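Local coordinates for diguanylate cyclase (Marinobacter aquaeolei VT8, PDB 3IGN), which probably makes cyclic di-GMP from two molecules of GTP through its GGDEF domain, the part of the protein crystallised here with that product bound, at residues T10-N18 and D63-R74. Residues are numbered along the deposited sequence; the frame is centred on the assembly and turned at random.
Sequences TDRLTGLLN and DEVIRHTADVTR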
# COMPACT_ATOMS: atom_id res chain seq x y z
N THR A 10 15.17 4.75 -3.09
CA THR A 10 14.49 4.19 -1.94
C THR A 10 14.22 5.06 -0.72
O THR A 10 14.90 6.06 -0.48
CB THR A 10 15.22 2.91 -1.49
OG1 THR A 10 14.89 2.62 -0.13
CG2 THR A 10 16.72 3.09 -1.63
N ASP A 11 13.20 4.67 0.05
CA ASP A 11 12.83 5.36 1.28
C ASP A 11 13.73 4.80 2.37
O ASP A 11 13.85 3.59 2.53
CB ASP A 11 11.36 5.08 1.62
CG ASP A 11 10.98 5.59 3.00
OD1 ASP A 11 11.10 6.81 3.24
OD2 ASP A 11 10.55 4.77 3.84
N ARG A 12 14.37 5.69 3.12
CA ARG A 12 15.29 5.29 4.18
C ARG A 12 14.69 4.39 5.27
O ARG A 12 15.18 3.29 5.51
CB ARG A 12 15.90 6.52 4.85
CG ARG A 12 16.78 7.36 3.94
CD ARG A 12 17.34 8.55 4.72
NE ARG A 12 16.26 9.37 5.27
CZ ARG A 12 15.75 10.44 4.68
NH1 ARG A 12 16.22 10.85 3.51
NH2 ARG A 12 14.76 11.11 5.26
N LEU A 13 13.64 4.87 5.92
CA LEU A 13 12.99 4.14 7.01
C LEU A 13 12.47 2.74 6.69
O LEU A 13 12.64 1.82 7.49
CB LEU A 13 11.83 4.97 7.58
CG LEU A 13 10.94 4.30 8.63
CD1 LEU A 13 11.74 4.00 9.89
CD2 LEU A 13 9.76 5.20 8.96
N THR A 14 11.83 2.59 5.54
CA THR A 14 11.25 1.31 5.16
C THR A 14 12.04 0.44 4.18
O THR A 14 11.89 -0.77 4.17
CB THR A 14 9.85 1.52 4.56
OG1 THR A 14 9.98 2.22 3.32
CG2 THR A 14 8.98 2.33 5.51
N GLY A 15 12.87 1.07 3.36
CA GLY A 15 13.64 0.31 2.39
C GLY A 15 12.87 0.11 1.09
O GLY A 15 13.41 -0.41 0.10
N LEU A 16 11.61 0.52 1.09
CA LEU A 16 10.76 0.40 -0.10
C LEU A 16 11.11 1.51 -1.07
O LEU A 16 11.90 2.40 -0.75
CB LEU A 16 9.29 0.54 0.30
CG LEU A 16 8.74 -0.40 1.37
CD1 LEU A 16 7.31 -0.03 1.70
CD2 LEU A 16 8.83 -1.84 0.89
N LEU A 17 10.53 1.46 -2.27
CA LEU A 17 10.77 2.50 -3.25
C LEU A 17 10.20 3.80 -2.69
O LEU A 17 9.25 3.76 -1.91
CB LEU A 17 10.06 2.17 -4.57
CG LEU A 17 10.68 1.07 -5.42
CD1 LEU A 17 9.75 0.71 -6.57
CD2 LEU A 17 12.03 1.54 -5.95
N ASN A 18 10.78 4.94 -3.05
CA ASN A 18 10.25 6.20 -2.57
C ASN A 18 9.14 6.64 -3.52
O ASN A 18 9.00 6.08 -4.61
CB ASN A 18 11.33 7.29 -2.48
CG ASN A 18 12.10 7.46 -3.77
OD1 ASN A 18 11.53 7.42 -4.86
ND2 ASN A 18 13.41 7.67 -3.65
N ASP A 63 7.29 4.82 14.14
CA ASP A 63 8.24 4.41 13.12
C ASP A 63 8.34 2.89 13.07
O ASP A 63 8.44 2.30 12.00
CB ASP A 63 9.62 5.01 13.40
CG ASP A 63 9.67 6.49 13.10
OD1 ASP A 63 8.60 7.08 12.83
OD2 ASP A 63 10.78 7.07 13.14
N GLU A 64 8.32 2.26 14.24
CA GLU A 64 8.39 0.81 14.30
C GLU A 64 7.17 0.20 13.63
O GLU A 64 7.25 -0.84 12.98
CB GLU A 64 8.49 0.32 15.75
CG GLU A 64 9.91 0.23 16.23
CD GLU A 64 10.76 -0.65 15.34
OE1 GLU A 64 10.56 -1.89 15.37
OE2 GLU A 64 11.60 -0.11 14.59
N VAL A 65 6.02 0.86 13.77
CA VAL A 65 4.79 0.39 13.16
C VAL A 65 4.93 0.50 11.64
O VAL A 65 4.50 -0.39 10.91
CB VAL A 65 3.57 1.20 13.65
CG1 VAL A 65 2.32 0.78 12.90
CG2 VAL A 65 3.38 0.99 15.14
N ILE A 66 5.53 1.60 11.18
CA ILE A 66 5.73 1.81 9.76
C ILE A 66 6.70 0.77 9.21
O ILE A 66 6.45 0.16 8.18
CB ILE A 66 6.29 3.22 9.47
CG1 ILE A 66 5.18 4.26 9.64
CG2 ILE A 66 6.85 3.28 8.06
CD1 ILE A 66 5.68 5.69 9.59
N ARG A 67 7.81 0.57 9.91
CA ARG A 67 8.81 -0.39 9.47
C ARG A 67 8.24 -1.81 9.43
O ARG A 67 8.53 -2.58 8.52
CB ARG A 67 10.04 -0.36 10.37
CG ARG A 67 11.08 0.65 9.94
CD ARG A 67 12.37 0.51 10.75
NE ARG A 67 12.18 0.93 12.13
CZ ARG A 67 12.82 1.96 12.69
NH1 ARG A 67 13.68 2.67 11.97
NH2 ARG A 67 12.58 2.28 13.95
N HIS A 68 7.44 -2.15 10.43
CA HIS A 68 6.85 -3.49 10.47
C HIS A 68 5.89 -3.67 9.30
O HIS A 68 5.83 -4.73 8.69
CB HIS A 68 6.10 -3.71 11.78
CG HIS A 68 5.52 -5.09 11.90
ND1 HIS A 68 6.30 -6.22 11.96
CD2 HIS A 68 4.23 -5.52 11.95
CE1 HIS A 68 5.52 -7.29 12.03
NE2 HIS A 68 4.26 -6.89 12.03
N THR A 69 5.11 -2.62 9.01
CA THR A 69 4.16 -2.67 7.91
C THR A 69 4.89 -2.91 6.60
O THR A 69 4.47 -3.72 5.77
CB THR A 69 3.37 -1.34 7.81
OG1 THR A 69 2.68 -1.10 9.04
CG2 THR A 69 2.35 -1.41 6.68
N ALA A 70 6.00 -2.21 6.41
CA ALA A 70 6.81 -2.36 5.20
C ALA A 70 7.38 -3.77 5.15
O ALA A 70 7.44 -4.39 4.09
CB ALA A 70 7.93 -1.33 5.18
N ASP A 71 7.82 -4.28 6.30
CA ASP A 71 8.39 -5.62 6.35
C ASP A 71 7.34 -6.66 6.01
O ASP A 71 7.61 -7.60 5.27
CB ASP A 71 8.99 -5.90 7.73
CG ASP A 71 10.24 -5.09 8.00
OD1 ASP A 71 10.90 -4.68 7.02
OD2 ASP A 71 10.57 -4.87 9.18
N VAL A 72 6.13 -6.50 6.55
CA VAL A 72 5.05 -7.43 6.27
C VAL A 72 4.77 -7.41 4.77
O VAL A 72 4.57 -8.46 4.14
CB VAL A 72 3.77 -7.06 7.03
CG1 VAL A 72 2.60 -7.90 6.53
CG2 VAL A 72 3.96 -7.28 8.53
N THR A 73 4.77 -6.22 4.19
CA THR A 73 4.50 -6.04 2.77
C THR A 73 5.60 -6.69 1.94
O THR A 73 5.33 -7.52 1.07
CB THR A 73 4.42 -4.55 2.41
OG1 THR A 73 3.41 -3.92 3.20
CG2 THR A 73 4.11 -4.36 0.93
N ARG A 74 6.84 -6.31 2.22
CA ARG A 74 7.99 -6.84 1.50
C ARG A 74 8.05 -8.36 1.53
O ARG A 74 8.36 -9.00 0.52
CB ARG A 74 9.29 -6.25 2.08
CG ARG A 74 10.56 -6.83 1.48
CD ARG A 74 11.81 -6.26 2.13
NE ARG A 74 11.95 -4.83 1.90
CZ ARG A 74 11.81 -3.90 2.84
NH1 ARG A 74 11.52 -4.25 4.08
NH2 ARG A 74 11.95 -2.62 2.52
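Leu13, Thr14 and Leu16 pack against one side of helix 59-74. Leu13 forks over the helix: CD2 meets Ile66 CG2 at 3.6 Å, while CD1 lies over one face of the Arg67 guanidinium. Its CG stands anti to the backbone N (chi1 173°), and chi2 of 65° spreads the two methyls between Ile66 and Arg67. Thr14 turns its carbon side to the helix, CB sitting tightly on Ala70 CB (3.5 Å) and CG2 on Ile66 CG2; Leu16 CD1 closes over the same Ala70 methyl.

The polar link comes from Arg74, whose NH2 donates an almost straight bond (170°) to Thr14 O, the modelled 2.5 Å between them being doubtfully short. A salt bridge from NH1 to Asp71 OD1 steadies the guanidinium, and Leu16 CD2 covers one of its faces. Arg67 instead grips Glu64 OE2 side-on through NE and NH2; an alanine here would probably uncover Leu13 CD1 and leave the Glu64 carboxylate without its mate.

Within the loop, Asp11 OD2 accepts from Thr14 N, an Asx motif, and also from Thr14 OG1, which in turn receives Leu16 N at 3.2 Å in an ST turn. Asp11 OD1 also pairs with Arg85 of strand 82-85. This compact DxLTGLxN turn, characteristic of the start of GGDEF domains, is thereby packed against the helix that follows strand 40-47 and helix 50-57.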